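Local atomic coordinates of NANS (YJHS), A 9-O-acetyl N-acetylneuraminic acid esterase (Escherichia coli O157:H7 EDL933, PDB entry 3PT5), a protein that probably removes the 9-O-acetyl group from 9-O-acetyl-N-acetylneuraminic acid, allowing the bacterium to grow on this host sialic acid. Residues Phe193-Ser198 and Trp240-Asn245. Residues are numbered along the deposited sequence; the frame is centred on the assembly and turned at random.
Sequences FDLMTS and WYWKEN
Trp242 lays its indole against Leu195, Met196 and Phe193, packing short helix 240-245, which follows strand 233-236, against the loop after strand 182-189; both strands belong to the central, mostly parallel sheet of this SGNH hydrolase. At the root of the side chain, Trp242 CB lies 3.7 Å from Leu195 CD1. Trp242 CG is anti to the carbonyl carbon (chi1 -66°), and chi2 of 103° then turns the ring so that CE3, CZ3 and CH2 meet the loop. Trp242 CE3 touches the same Leu195 methyl at 3.8 Å; branched leucine suits this buried place, also touching Ala249, Tyr250 and Ile253 of helix 247-253. Farther out, Trp242 CZ3 has Met196 CG and SD beside it, CG in the ring plane. The sulfur makes a Met-aromatic contact at the edge, 5.2 Å from Met196 SD to the centroid of the six-membered ring of Trp242. Supple methionine bends there: its chi3 of -85° brings Met196 CE within 3.8 Å of Trp242 CH2 and above one face of the Phe193 ring, nearer its rim. At the tip, Trp242 CH2 meets Phe193 CD1 obliquely at 4.2 Å, phenylalanine giving the outer end an apolar ring. Tyr241 CD2 sits over the centre of one indole face. Long, flat tryptophan thus reaches three residues while NE1 donates to Ser311 O; with no hydrogen bond between the segments, the contact rests on apolar packing and the Met-aromatic contact at the indole edge.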
loop_
_atom_site.group_PDB
_atom_site.type_symbol
_atom_site.label_atom_id
_atom_site.label_comp_id
_atom_site.label_asym_id
_atom_site.label_seq_id
_atom_site.Cartn_x
_atom_site.Cartn_y
_atom_site.Cartn_z
ATOM N N PHE A 193 -14.200 0.576 4.067
ATOM C CA PHE A 193 -15.048 0.194 5.231
ATOM C C PHE A 193 -15.875 1.364 5.722
ATOM O O PHE A 193 -17.017 1.187 6.185
ATOM C CB PHE A 193 -14.227 -0.423 6.359
ATOM C CG PHE A 193 -14.038 -1.903 6.214
ATOM C CD1 PHE A 193 -13.988 -2.496 4.952
ATOM C CD2 PHE A 193 -13.919 -2.711 7.339
ATOM C CE1 PHE A 193 -13.822 -3.856 4.817
ATOM C CE2 PHE A 193 -13.763 -4.082 7.201
ATOM C CZ PHE A 193 -13.718 -4.654 5.956
ATOM N N ASP A 194 -15.324 2.555 5.607
ATOM C CA ASP A 194 -16.080 3.761 6.002
ATOM C C ASP A 194 -17.306 4.013 5.112
ATOM O O ASP A 194 -18.273 4.627 5.561
ATOM C CB ASP A 194 -15.172 4.992 6.081
ATOM C CG ASP A 194 -14.255 4.958 7.299
ATOM O OD1 ASP A 194 -14.764 4.815 8.442
ATOM O OD2 ASP A 194 -13.028 5.085 7.136
ATOM N N LEU A 195 -17.281 3.523 3.878
ATOM C CA LEU A 195 -18.438 3.628 2.989
ATOM C C LEU A 195 -19.672 2.948 3.548
ATOM O O LEU A 195 -20.796 3.292 3.188
ATOM C CB LEU A 195 -18.157 2.982 1.641
ATOM C CG LEU A 195 -17.051 3.549 0.774
ATOM C CD1 LEU A 195 -16.805 2.595 -0.403
ATOM C CD2 LEU A 195 -17.446 4.905 0.281
ATOM N N MET A 196 -19.458 1.944 4.392
ATOM C CA MET A 196 -20.535 1.094 4.888
ATOM C C MET A 196 -21.209 1.611 6.139
ATOM O O MET A 196 -22.298 1.151 6.473
ATOM C CB MET A 196 -19.991 -0.309 5.177
ATOM C CG MET A 196 -19.530 -1.012 3.935
ATOM S SD MET A 196 -19.172 -2.736 4.276
ATOM C CE MET A 196 -17.519 -2.634 4.842
ATOM N N THR A 197 -20.533 2.511 6.867
ATOM C CA THR A 197 -21.016 2.876 8.208
ATOM C C THR A 197 -22.036 4.011 8.122
ATOM O O THR A 197 -22.076 4.765 7.138
ATOM C CB THR A 197 -19.884 3.242 9.228
ATOM O OG1 THR A 197 -19.395 4.556 8.950
ATOM C CG2 THR A 197 -18.725 2.259 9.186
ATOM N N SER A 198 -22.863 4.123 9.153
ATOM C CA SER A 198 -23.872 5.188 9.183
ATOM C C SER A 198 -23.170 6.540 9.371
ATOM O O SER A 198 -23.730 7.595 9.044
ATOM C CB SER A 198 -24.906 4.939 10.289
ATOM O OG SER A 198 -24.308 5.047 11.563
ATOM N N TRP A 240 -14.844 -1.423 -8.492
ATOM C CA TRP A 240 -16.192 -1.177 -8.962
ATOM C C TRP A 240 -17.233 -1.650 -7.976
ATOM O O TRP A 240 -18.321 -1.084 -7.922
ATOM C CB TRP A 240 -16.424 -1.850 -10.314
ATOM C CG TRP A 240 -16.311 -3.353 -10.360
ATOM C CD1 TRP A 240 -15.217 -4.083 -10.787
ATOM C CD2 TRP A 240 -17.343 -4.308 -10.075
ATOM N NE1 TRP A 240 -15.511 -5.439 -10.752
ATOM C CE2 TRP A 240 -16.805 -5.597 -10.328
ATOM C CE3 TRP A 240 -18.676 -4.204 -9.625
ATOM C CZ2 TRP A 240 -17.544 -6.771 -10.119
ATOM C CZ3 TRP A 240 -19.409 -5.383 -9.422
ATOM C CH2 TRP A 240 -18.833 -6.642 -9.664
ATOM N N TYR A 241 -16.897 -2.682 -7.199
ATOM C CA TYR A 241 -17.828 -3.205 -6.169
ATOM C C TYR A 241 -18.258 -2.085 -5.204
ATOM O O TYR A 241 -19.482 -1.873 -4.931
ATOM C CB TYR A 241 -17.192 -4.373 -5.389
ATOM C CG TYR A 241 -18.013 -4.676 -4.149
ATOM C CD1 TYR A 241 -19.199 -5.401 -4.249
ATOM C CD2 TYR A 241 -17.648 -4.175 -2.909
ATOM C CE1 TYR A 241 -19.989 -5.652 -3.131
ATOM C CE2 TYR A 241 -18.434 -4.408 -1.772
ATOM C CZ TYR A 241 -19.604 -5.142 -1.909
ATOM O OH TYR A 241 -20.384 -5.380 -0.819
ATOM N N TRP A 242 -17.264 -1.369 -4.681
ATOM C CA TRP A 242 -17.492 -0.352 -3.651
ATOM C C TRP A 242 -18.216 0.871 -4.232
ATOM O O TRP A 242 -19.167 1.389 -3.653
ATOM C CB TRP A 242 -16.134 0.043 -3.064
ATOM C CG TRP A 242 -15.492 -1.086 -2.322
ATOM C CD1 TRP A 242 -14.452 -1.892 -2.760
ATOM C CD2 TRP A 242 -15.883 -1.598 -1.044
ATOM N NE1 TRP A 242 -14.143 -2.816 -1.805
ATOM C CE2 TRP A 242 -15.004 -2.686 -0.744
ATOM C CE3 TRP A 242 -16.870 -1.238 -0.113
ATOM C CZ2 TRP A 242 -15.083 -3.414 0.452
ATOM C CZ3 TRP A 242 -16.954 -1.969 1.093
ATOM C CH2 TRP A 242 -16.060 -3.053 1.356
ATOM N N LYS A 243 -17.776 1.294 -5.404
ATOM C CA LYS A 243 -18.439 2.390 -6.118
ATOM C C LYS A 243 -19.884 2.112 -6.476
ATOM O O LYS A 243 -20.719 3.019 -6.396
ATOM C CB LYS A 243 -17.723 2.687 -7.415
ATOM C CG LYS A 243 -16.316 3.123 -7.286
ATOM C CD LYS A 243 -15.859 3.345 -8.660
ATOM C CE LYS A 243 -14.463 3.870 -8.733
ATOM N NZ LYS A 243 -14.380 4.818 -9.886
ATOM N N GLU A 244 -20.194 0.898 -6.926
ATOM C CA GLU A 244 -21.572 0.611 -7.376
ATOM C C GLU A 244 -22.515 0.407 -6.211
ATOM O O GLU A 244 -23.700 0.706 -6.312
ATOM C CB GLU A 244 -21.628 -0.647 -8.246
ATOM C CG GLU A 244 -20.953 -0.498 -9.602
ATOM C CD GLU A 244 -21.285 -1.651 -10.561
ATOM O OE1 GLU A 244 -22.153 -2.487 -10.231
ATOM O OE2 GLU A 244 -20.670 -1.740 -11.641
ATOM N N ASN A 245 -21.991 -0.105 -5.107
ATOM C CA ASN A 245 -22.832 -0.529 -3.986
ATOM C C ASN A 245 -23.027 0.545 -2.908
ATOM O O ASN A 245 -23.967 0.467 -2.104
ATOM C CB ASN A 245 -22.291 -1.832 -3.386
ATOM C CG ASN A 245 -22.726 -3.061 -4.179
ATOM O OD1 ASN A 245 -23.840 -3.569 -4.000
ATOM N ND2 ASN A 245 -21.854 -3.544 -5.067
#